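Local coordinates for fibronectin-binding protein (Streptococcus pyogenes, PDB 5A0L) that is a streptococcal surface adhesin, named for binding fibronectin, whose internal thioester mediates covalent binding to the host, at residues 6-11 / 20-25; 15-20 / 194-199; 33-38 / 54-59. One frame throughout, in Å; residues are numbered along the deposited sequence. Where two conformers were deposited one is given.

Contact 1 (6-11 / 20-25); sequences TVPNFK and YGYDSY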
loop_
_atom_site.group_PDB
_atom_site.type_symbol
_atom_site.label_atom_id
_atom_site.label_comp_id
_atom_site.label_asym_id
_atom_site.label_seq_id
_atom_site.Cartn_x
_atom_site.Cartn_y
_atom_site.Cartn_z
ATOM N N THR A 6 -5.478 20.610 4.412
ATOM C CA THR A 6 -5.938 21.009 3.032
ATOM C C THR A 6 -5.811 19.857 2.035
ATOM O O THR A 6 -4.816 19.117 2.039
ATOM C CB THR A 6 -5.140 22.214 2.489
ATOM O OG1 THR A 6 -5.033 23.190 3.518
ATOM C CG2 THR A 6 -5.840 22.856 1.286
ATOM N N VAL A 7 -6.825 19.716 1.184
ATOM C CA VAL A 7 -6.815 18.698 0.119
ATOM C C VAL A 7 -6.851 19.368 -1.259
ATOM O O VAL A 7 -7.408 20.443 -1.431
ATOM C CB VAL A 7 -7.938 17.636 0.244
ATOM C CG1 VAL A 7 -7.760 16.820 1.515
ATOM C CG2 VAL A 7 -9.317 18.242 0.146
ATOM N N PRO A 8 -6.289 18.696 -2.258
ATOM C CA PRO A 8 -6.341 19.216 -3.614
ATOM C C PRO A 8 -7.732 19.051 -4.234
ATOM O O PRO A 8 -8.544 18.229 -3.808
ATOM C CB PRO A 8 -5.319 18.347 -4.345
ATOM C CG PRO A 8 -5.330 17.041 -3.580
ATOM C CD PRO A 8 -5.485 17.467 -2.151
ATOM N N ASN A 9 -8.011 19.831 -5.259
ATOM C CA ASN A 9 -9.243 19.702 -6.026
ATOM C C ASN A 9 -8.921 19.783 -7.519
ATOM O O ASN A 9 -8.792 20.865 -8.100
ATOM C CB ASN A 9 -10.273 20.759 -5.624
ATOM C CG ASN A 9 -11.622 20.551 -6.300
ATOM O OD1 ASN A 9 -11.787 19.665 -7.140
ATOM N ND2 ASN A 9 -12.589 21.361 -5.930
ATOM N N PHE A 10 -8.790 18.615 -8.144
ATOM C CA PHE A 10 -8.443 18.484 -9.558
ATOM C C PHE A 10 -9.560 17.725 -10.251
ATOM O O PHE A 10 -10.017 16.702 -9.764
ATOM C CB PHE A 10 -7.097 17.750 -9.726
ATOM C CG PHE A 10 -5.889 18.616 -9.415
ATOM C CD1 PHE A 10 -5.555 18.914 -8.123
ATOM C CD2 PHE A 10 -5.112 19.133 -10.421
ATOM C CE1 PHE A 10 -4.478 19.721 -7.829
ATOM C CE2 PHE A 10 -4.019 19.933 -10.140
ATOM C CZ PHE A 10 -3.715 20.238 -8.836
ATOM N N LYS A 11 -9.969 18.183 -11.413
ATOM C CA LYS A 11 -10.964 17.482 -12.230
ATOM C C LYS A 11 -10.272 16.761 -13.391
ATOM O O LYS A 11 -9.483 17.347 -14.138
ATOM C CB LYS A 11 -12.015 18.446 -12.783
ATOM C CG LYS A 11 -13.103 17.717 -13.589
ATOM C CD LYS A 11 -14.457 18.416 -13.554
ATOM C CE LYS A 11 -14.409 19.786 -14.193
ATOM N NZ LYS A 11 -14.304 19.701 -15.676
ATOM N N TYR A 20 -8.275 11.716 -8.249
ATOM C CA TYR A 20 -6.906 12.218 -8.282
ATOM C C TYR A 20 -6.062 11.397 -7.295
ATOM O O TYR A 20 -6.447 11.266 -6.132
ATOM C CB TYR A 20 -6.920 13.694 -7.892
ATOM C CG TYR A 20 -5.595 14.424 -7.876
ATOM C CD1 TYR A 20 -4.606 14.202 -8.795
ATOM C CD2 TYR A 20 -5.342 15.356 -6.886
ATOM C CE1 TYR A 20 -3.403 14.882 -8.755
ATOM C CE2 TYR A 20 -4.162 16.046 -6.816
ATOM C CZ TYR A 20 -3.166 15.815 -7.722
ATOM O OH TYR A 20 -1.973 16.497 -7.672
ATOM N N GLY A 21 -4.946 10.844 -7.778
ATOM C CA GLY A 21 -4.002 10.137 -6.974
ATOM C C GLY A 21 -2.692 10.872 -6.951
ATOM O O GLY A 21 -2.209 11.291 -8.014
ATOM N N TYR A 22 -2.070 10.976 -5.787
ATOM C CA TYR A 22 -0.942 11.861 -5.624
ATOM C C TYR A 22 -0.054 11.432 -4.475
ATOM O O TYR A 22 -0.501 10.756 -3.526
ATOM C CB TYR A 22 -1.390 13.335 -5.366
ATOM C CG TYR A 22 -2.502 13.480 -4.350
ATOM C CD1 TYR A 22 -3.829 13.307 -4.710
ATOM C CD2 TYR A 22 -2.233 13.828 -3.009
ATOM C CE1 TYR A 22 -4.872 13.465 -3.806
ATOM C CE2 TYR A 22 -3.282 14.007 -2.110
ATOM C CZ TYR A 22 -4.590 13.827 -2.513
ATOM O OH TYR A 22 -5.669 13.979 -1.653
ATOM N N ASP A 23 1.220 11.803 -4.553
ATOM C CA ASP A 23 2.167 11.553 -3.466
ATOM C C ASP A 23 2.200 12.794 -2.582
ATOM O O ASP A 23 2.650 13.845 -3.027
ATOM C CB ASP A 23 3.542 11.243 -4.015
ATOM C CG ASP A 23 4.542 10.844 -2.958
ATOM O OD1 ASP A 23 4.208 10.776 -1.752
ATOM O OD2 ASP A 23 5.703 10.590 -3.354
ATOM N N SER A 24 1.728 12.666 -1.336
ATOM C CA SER A 24 1.643 13.761 -0.389
ATOM C C SER A 24 2.926 13.954 0.393
ATOM O O SER A 24 3.030 14.925 1.186
ATOM C CB SER A 24 0.461 13.529 0.558
ATOM O OG SER A 24 0.702 12.493 1.482
ATOM N N TYR A 25 3.926 13.098 0.225
ATOM C CA TYR A 25 5.208 13.289 0.937
ATOM C C TYR A 25 5.947 14.491 0.340
ATOM O O TYR A 25 6.081 14.603 -0.883
ATOM C CB TYR A 25 6.080 12.035 0.836
ATOM C CG TYR A 25 7.437 12.161 1.503
ATOM C CD1 TYR A 25 7.551 12.391 2.862
ATOM C CD2 TYR A 25 8.606 12.064 0.764
ATOM C CE1 TYR A 25 8.794 12.524 3.464
ATOM C CE2 TYR A 25 9.839 12.171 1.358
ATOM C CZ TYR A 25 9.933 12.380 2.724
ATOM O OH TYR A 25 11.166 12.502 3.303
#

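Contact 2 (15-20 / 194-199); sequences PDYPWY and KSENED. With ZN (zinc ion), chain E.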
loop_
_atom_site.group_PDB
_atom_site.type_symbol
_atom_site.label_atom_id
_atom_site.label_comp_id
_atom_site.label_asym_id
_atom_site.label_seq_id
_atom_site.Cartn_x
_atom_site.Cartn_y
_atom_site.Cartn_z
ATOM N N PRO A 15 -14.093 11.650 -17.289
ATOM C CA PRO A 15 -14.949 11.398 -16.125
ATOM C C PRO A 15 -15.027 9.947 -15.679
ATOM O O PRO A 15 -15.453 9.678 -14.557
ATOM C CB PRO A 15 -16.326 11.912 -16.567
ATOM C CG PRO A 15 -16.269 11.937 -18.059
ATOM C CD PRO A 15 -14.845 12.229 -18.420
ATOM N N ASP A 16 -14.591 9.028 -16.532
ATOM C CA ASP A 16 -14.491 7.619 -16.175
ATOM C C ASP A 16 -13.332 7.318 -15.236
ATOM O O ASP A 16 -13.293 6.260 -14.622
ATOM C CB ASP A 16 -14.328 6.771 -17.438
ATOM C CG ASP A 16 -15.556 6.808 -18.336
ATOM O OD1 ASP A 16 -16.643 7.214 -17.890
ATOM O OD2 ASP A 16 -15.419 6.409 -19.507
ATOM N N TYR A 17 -12.352 8.228 -15.187
ATOM C CA TYR A 17 -11.188 8.146 -14.299
ATOM C C TYR A 17 -11.146 9.410 -13.444
ATOM O O TYR A 17 -10.265 10.248 -13.626
ATOM C CB TYR A 17 -9.867 7.939 -15.065
ATOM C CG TYR A 17 -9.768 6.617 -15.828
ATOM C CD1 TYR A 17 -10.602 6.305 -16.904
ATOM C CD2 TYR A 17 -8.922 5.648 -15.419
ATOM C CE1 TYR A 17 -10.511 5.081 -17.549
ATOM C CE2 TYR A 17 -8.832 4.433 -16.061
ATOM C CZ TYR A 17 -9.625 4.134 -17.105
ATOM O OH TYR A 17 -9.489 2.872 -17.689
ATOM N N PRO A 18 -12.093 9.560 -12.511
ATOM C CA PRO A 18 -12.263 10.881 -11.892
ATOM C C PRO A 18 -11.438 11.123 -10.613
ATOM O O PRO A 18 -11.397 12.270 -10.148
ATOM C CB PRO A 18 -13.759 10.897 -11.577
ATOM C CG PRO A 18 -14.040 9.458 -11.200
ATOM C CD PRO A 18 -13.212 8.662 -12.192
ATOM N N TRP A 19 -10.844 10.072 -10.034
ATOM C CA TRP A 19 -10.101 10.221 -8.776
ATOM C C TRP A 19 -8.709 10.740 -9.045
ATOM O O TRP A 19 -8.023 10.257 -9.947
ATOM C CB TRP A 19 -10.019 8.847 -8.066
ATOM C CG TRP A 19 -11.327 8.405 -7.494
ATOM C CD1 TRP A 19 -12.361 7.822 -8.160
ATOM C CD2 TRP A 19 -11.777 8.553 -6.131
ATOM N NE1 TRP A 19 -13.432 7.607 -7.311
ATOM C CE2 TRP A 19 -13.084 8.041 -6.058
ATOM C CE3 TRP A 19 -11.178 9.040 -4.951
ATOM C CZ2 TRP A 19 -13.810 8.033 -4.864
ATOM C CZ3 TRP A 19 -11.896 9.003 -3.798
ATOM C CH2 TRP A 19 -13.197 8.546 -3.766
ATOM N N TYR A 20 -8.275 11.716 -8.249
ATOM C CA TYR A 20 -6.906 12.218 -8.282
ATOM C C TYR A 20 -6.062 11.397 -7.295
ATOM O O TYR A 20 -6.447 11.266 -6.132
ATOM C CB TYR A 20 -6.920 13.694 -7.892
ATOM C CG TYR A 20 -5.595 14.424 -7.876
ATOM C CD1 TYR A 20 -4.606 14.202 -8.795
ATOM C CD2 TYR A 20 -5.342 15.356 -6.886
ATOM C CE1 TYR A 20 -3.403 14.882 -8.755
ATOM C CE2 TYR A 20 -4.162 16.046 -6.816
ATOM C CZ TYR A 20 -3.166 15.815 -7.722
ATOM O OH TYR A 20 -1.973 16.497 -7.672
ATOM N N LYS A 194 -7.448 2.098 -10.774
ATOM C CA LYS A 194 -6.882 1.772 -12.082
ATOM C C LYS A 194 -6.393 3.083 -12.735
ATOM O O LYS A 194 -7.193 4.020 -12.942
ATOM C CB LYS A 194 -7.952 1.144 -12.965
ATOM C CG LYS A 194 -7.488 0.834 -14.371
ATOM C CD LYS A 194 -8.587 0.355 -15.283
ATOM C CE LYS A 194 -8.085 0.026 -16.737
ATOM N NZ LYS A 194 -9.275 -0.053 -17.582
ATOM N N SER A 195 -5.094 3.152 -12.979
ATOM C CA SER A 195 -4.491 4.352 -13.525
ATOM C C SER A 195 -4.954 4.656 -14.947
ATOM O O SER A 195 -4.932 3.785 -15.819
ATOM C CB SER A 195 -2.994 4.218 -13.544
ATOM O OG SER A 195 -2.381 5.440 -13.929
ATOM N N GLU A 196 -5.294 5.924 -15.208
ATOM C CA GLU A 196 -5.642 6.387 -16.553
ATOM C C GLU A 196 -4.413 6.359 -17.450
ATOM O O GLU A 196 -4.550 6.178 -18.672
ATOM C CB GLU A 196 -6.220 7.813 -16.447
ATOM C CG GLU A 196 -6.524 8.569 -17.740
ATOM C CD GLU A 196 -5.319 9.189 -18.484
ATOM O OE1 GLU A 196 -4.243 9.552 -17.916
ATOM O OE2 GLU A 196 -5.541 9.416 -19.682
ATOM N N ASN A 197 -3.224 6.552 -16.894
ATOM C CA ASN A 197 -1.947 6.496 -17.603
ATOM C C ASN A 197 -1.228 5.212 -17.161
ATOM O O ASN A 197 -0.783 5.081 -16.033
ATOM C CB ASN A 197 -1.093 7.704 -17.345
ATOM C CG ASN A 197 0.238 7.654 -18.094
ATOM O OD1 ASN A 197 0.807 6.604 -18.319
ATOM N ND2 ASN A 197 0.783 8.807 -18.401
ATOM N N GLU A 198 -1.145 4.233 -18.071
ATOM C CA GLU A 198 -0.718 2.889 -17.703
ATOM C C GLU A 198 0.789 2.746 -17.513
ATOM O O GLU A 198 1.269 1.661 -17.187
ATOM C CB GLU A 198 -1.311 1.891 -18.687
ATOM C CG GLU A 198 -2.830 1.899 -18.653
ATOM C CD GLU A 198 -3.522 0.709 -19.337
ATOM O OE1 GLU A 198 -2.828 -0.156 -19.903
ATOM O OE2 GLU A 198 -4.781 0.693 -19.359
ATOM N N ASP A 199 1.538 3.847 -17.581
ATOM C CA ASP A 199 2.912 3.842 -17.111
ATOM C C ASP A 199 3.009 4.048 -15.570
ATOM O O ASP A 199 4.083 3.789 -14.996
ATOM C CB ASP A 199 3.728 4.945 -17.759
ATOM C CG ASP A 199 4.241 4.572 -19.144
ATOM O OD1 ASP A 199 4.123 3.413 -19.613
ATOM O OD2 ASP A 199 4.831 5.489 -19.761
HETATM ZN ZN ZN E . -5.381 -0.971 -20.159
HETATM O O HOH W 1 -4.845 -2.711 -19.437
#

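Contact 3 (33-38 / 54-59); sequences HNLKVN and KYFPRP. With ZN (zinc ion), chain C.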
loop_
_atom_site.group_PDB
_atom_site.type_symbol
_atom_site.label_atom_id
_atom_site.label_comp_id
_atom_site.label_asym_id
_atom_site.label_seq_id
_atom_site.Cartn_x
_atom_site.Cartn_y
_atom_site.Cartn_z
ATOM N N HIS A 33 7.277 7.554 0.425
ATOM C CA HIS A 33 6.118 8.042 -0.286
ATOM C C HIS A 33 4.928 8.049 0.682
ATOM O O HIS A 33 4.925 7.308 1.694
ATOM C CB HIS A 33 5.791 7.176 -1.523
ATOM C CG HIS A 33 6.899 7.112 -2.516
ATOM N ND1 HIS A 33 7.885 6.157 -2.462
ATOM C CD2 HIS A 33 7.227 7.932 -3.539
ATOM C CE1 HIS A 33 8.746 6.357 -3.439
ATOM N NE2 HIS A 33 8.378 7.435 -4.103
ATOM N N ASN A 34 3.902 8.833 0.376
ATOM C CA ASN A 34 2.686 8.820 1.172
ATOM C C ASN A 34 1.532 9.098 0.238
ATOM O O ASN A 34 1.125 10.238 0.009
ATOM C CB ASN A 34 2.783 9.818 2.325
ATOM C CG ASN A 34 1.622 9.691 3.274
ATOM O OD1 ASN A 34 0.632 9.026 2.979
ATOM N ND2 ASN A 34 1.755 10.286 4.433
ATOM N N LEU A 35 1.070 8.025 -0.393
ATOM C CA LEU A 35 0.089 8.152 -1.463
ATOM C C LEU A 35 -1.316 8.329 -0.950
ATOM O O LEU A 35 -1.730 7.672 0.034
ATOM C CB LEU A 35 0.123 6.931 -2.404
ATOM C CG LEU A 35 1.507 6.616 -2.975
ATOM C CD1 LEU A 35 1.400 5.433 -3.930
ATOM C CD2 LEU A 35 2.145 7.824 -3.648
ATOM N N LYS A 36 -2.073 9.192 -1.617
ATOM C CA LYS A 36 -3.465 9.487 -1.330
ATOM C C LYS A 36 -4.290 9.505 -2.588
ATOM O O LYS A 36 -3.751 9.754 -3.674
ATOM C CB LYS A 36 -3.634 10.862 -0.641
ATOM C CG LYS A 36 -2.698 11.150 0.520
ATOM C CD LYS A 36 -2.988 10.351 1.783
ATOM C CE LYS A 36 -2.134 10.898 2.934
ATOM N NZ LYS A 36 -2.215 10.113 4.154
ATOM N N VAL A 37 -5.585 9.303 -2.441
ATOM C CA VAL A 37 -6.550 9.557 -3.490
ATOM C C VAL A 37 -7.678 10.438 -2.953
ATOM O O VAL A 37 -8.079 10.343 -1.784
ATOM C CB VAL A 37 -7.161 8.262 -4.087
ATOM C CG1 VAL A 37 -6.078 7.437 -4.778
ATOM C CG2 VAL A 37 -7.874 7.421 -3.045
ATOM N N ASN A 38 -8.224 11.278 -3.827
ATOM C CA ASN A 38 -9.440 12.013 -3.502
ATOM C C ASN A 38 -10.273 12.288 -4.741
ATOM O O ASN A 38 -9.817 12.007 -5.875
ATOM C CB ASN A 38 -9.188 13.264 -2.603
ATOM C CG ASN A 38 -8.867 14.520 -3.368
ATOM O OD1 ASN A 38 -8.290 14.484 -4.459
ATOM N ND2 ASN A 38 -9.166 15.672 -2.738
ATOM N N LYS A 54 5.971 0.014 -11.883
ATOM C CA LYS A 54 5.434 1.205 -12.527
ATOM C C LYS A 54 5.739 2.454 -11.708
ATOM O O LYS A 54 6.165 2.388 -10.564
ATOM C CB LYS A 54 3.929 1.051 -12.786
ATOM C CG LYS A 54 3.590 -0.025 -13.796
ATOM C CD LYS A 54 2.121 -0.089 -14.168
ATOM C CE LYS A 54 1.916 -0.911 -15.458
ATOM N NZ LYS A 54 0.494 -0.913 -15.878
ATOM N N TYR A 55 5.545 3.619 -12.325
ATOM C CA TYR A 55 5.883 4.880 -11.652
ATOM C C TYR A 55 4.895 5.226 -10.518
ATOM O O TYR A 55 3.688 5.116 -10.676
ATOM C CB TYR A 55 5.874 6.054 -12.639
ATOM C CG TYR A 55 6.793 5.979 -13.822
ATOM C CD1 TYR A 55 8.089 5.559 -13.704
ATOM C CD2 TYR A 55 6.338 6.385 -15.075
ATOM C CE1 TYR A 55 8.942 5.544 -14.827
ATOM C CE2 TYR A 55 7.166 6.380 -16.184
ATOM C CZ TYR A 55 8.463 5.936 -16.062
ATOM O OH TYR A 55 9.284 5.934 -17.177
ATOM N N PHE A 56 5.447 5.727 -9.404
ATOM C CA PHE A 56 4.610 6.261 -8.348
ATOM C C PHE A 56 3.875 7.489 -8.824
ATOM O O PHE A 56 4.398 8.256 -9.681
ATOM C CB PHE A 56 5.447 6.625 -7.106
ATOM C CG PHE A 56 5.668 5.457 -6.132
ATOM C CD1 PHE A 56 6.420 4.350 -6.465
ATOM C CD2 PHE A 56 5.046 5.450 -4.920
ATOM C CE1 PHE A 56 6.583 3.300 -5.568
ATOM C CE2 PHE A 56 5.215 4.412 -4.028
ATOM C CZ PHE A 56 6.012 3.374 -4.345
ATOM N N PRO A 57 2.688 7.737 -8.308
ATOM C CA PRO A 57 2.030 9.023 -8.572
ATOM C C PRO A 57 2.963 10.201 -8.273
ATOM O O PRO A 57 3.778 10.174 -7.355
ATOM C CB PRO A 57 0.860 9.035 -7.577
ATOM C CG PRO A 57 0.564 7.584 -7.389
ATOM C CD PRO A 57 1.917 6.912 -7.364
ATOM N N ARG A 58 2.831 11.247 -9.096
ATOM C CA ARG A 58 3.559 12.496 -8.908
ATOM C C ARG A 58 3.180 13.183 -7.590
ATOM O O ARG A 58 2.073 13.010 -7.076
ATOM C CB ARG A 58 3.292 13.431 -10.099
ATOM C CG ARG A 58 3.739 12.880 -11.457
ATOM C CD ARG A 58 5.181 12.373 -11.416
ATOM N NE ARG A 58 6.126 13.427 -11.042
ATOM C CZ ARG A 58 7.210 13.244 -10.289
ATOM N NH1 ARG A 58 7.497 12.047 -9.783
ATOM N NH2 ARG A 58 7.984 14.280 -10.002
ATOM N N PRO A 59 4.075 14.044 -7.081
ATOM C CA PRO A 59 3.734 14.863 -5.925
ATOM C C PRO A 59 2.489 15.690 -6.162
ATOM O O PRO A 59 2.229 16.146 -7.290
ATOM C CB PRO A 59 4.969 15.762 -5.737
ATOM C CG PRO A 59 6.097 14.965 -6.306
ATOM C CD PRO A 59 5.467 14.259 -7.501
HETATM ZN ZN ZN C . 9.651 8.317 -5.649
HETATM O O HOH W 2 11.524 7.916 -4.598
HETATM O O HOH W 3 10.965 9.111 -7.176
HETATM O O HOH W 4 9.787 6.591 -6.826
HETATM O O HOH W 5 9.721 10.252 -4.806
HETATM O O HOH W 6 8.134 8.941 -6.932
#

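Contact 1 (6-11 / 20-25)
Phe10 lies over one face of the Tyr20 ring, and Pro8 meets the edge of Tyr20 and a face of Tyr22. The Phe10 and Tyr20 rings meet obliquely, centroids 4.5 Å apart and planes at 34°. The closest approach is made by Phe10 CD1, 3.4 Å from Tyr20 CE2, while Phe10 CB sits over the same ring as a CH-pi donor, 4.2 Å from its centroid. Pro8 serves both tyrosines: its CB lies in the plane of the Tyr20 ring, 3.6 Å from CE2, and its CG rests on Tyr22, 3.8 Å from the ring centroid in a second CH-pi contact. Tyr22 places its CG between its own backbone N and carbonyl carbon (chi1 45°), which turns a ring face to Pro8 CG. The far face of Tyr20 is taken by Tyr22 CD1, so this ring is held between Phe10 and Tyr22. No hydrogen bond joins the two segments. The tyrosine hydroxyls are bound farther out, Tyr20 OH to Tyr61 N and Tyr22 OH to Glu44, and Pro8 O accepts from Asn38 ND2 on the adjoining strand. The arrangement is an extended N-terminal segment packed by proline and aromatic contacts against strand 19-23 of an antiparallel barrel.

Contact 2 (15-20 / 194-199)
The entry to strand 19-23 meets the exit from strand 191-195 here, two strands of the antiparallel barrel that are not neighbours in its sheet, and the join is made by the side chain of Tyr17. Its hydroxyl accepts a hydrogen bond from Lys194 NZ, 2.9 Å from Tyr17 OH. The lysine is stretched out along its whole length, CG anti to the backbone N (chi1 177°), and this carries the ammonium group to the phenol oxygen, with CE passing 3.3 Å from Tyr17 OH. Along the CD2-CE2 side of the ring, Lys194 O lies at the edge, near the ring plane and 3.4 Å from Tyr17 CD2. Glu196 approaches the ring obliquely, its CA 3.5 Å and its CB 3.6 Å from Tyr17 CD2, while its carboxylate bends away. Around Glu196 the chain turns: Ser195 OG donates to Asn197 O (2.7 Å), approaching from above the carbonyl plane, and Asn197 OD1 accepts from Asp199 N in an Asx turn. Glu198 then holds a zinc ion through OE2 at 1.9 Å, with one water also on the metal. Strand 66-72 lies alongside: Lys194 is backbone-bonded to Lys69 and Glu196 to Phe67, and the Tyr17 side chain also touches Lys69.

Contact 3 (33-38 / 54-59)
His33 and Phe56 stack face to face, centroids 3.9 Å apart and planes at 21°. His33 is modelled in two conformers, and its contacts here are those of one of them. The overlap is offset: Phe56 CD2 sits over the rim of the imidazole, 3.5 Å from His33 CG, and His33 ND1 lies over the rim of the phenyl ring. Both side chains set CG anti to their own carbonyl carbon, and the turn about CB-CG (chi2 89° for His33, 67° for Phe56) lays the rings nearly flat on each other. Leu35 also sets CG anti to its carbonyl carbon, with CD1 continuing the chain in extended form. Its CD1 reaches Phe56 CD2 at 3.8 Å and Pro57 CD at 3.8 Å, and CD2 also lies against Pro57 CD, so both methyls rest on that ring carbon. At the outer end of the imidazole, His33 NE2 binds a zinc ion at 2.2 Å. Five waters complete six ligands, consistent with a surface-bound ion. Outside the two segments, Phe56 touches Trp132 of helix 120-135, while Leu35 and Pro57 both touch Leu203. The contact packs the loop following strand 45-49 onto the start of barrel strand 35-39, beside the helical part of the thioester domain.

From the N terminus, contact 1 closes a short loop by folding 6-11 back onto strand 19-23. Contact 2 starts in that loop, sharing Tyr20 with contact 1, so the two cross; it spans almost the whole chain to bring 15-20 to 194-199. Contact 3 opens after contact 1 has closed and falls wholly within the span of contact 2, joining strand 35-39 to the loop at 54-59. Tyr20 N bonds to Asn38 O between neighbouring strands, and loop residues add Ser24 OG to Asn34 O and Asp199 O to Tyr55 N. Together they tie the N-terminal segment, strands 19-23, 35-39 and 191-195, and the 54-59 loop around one barrel.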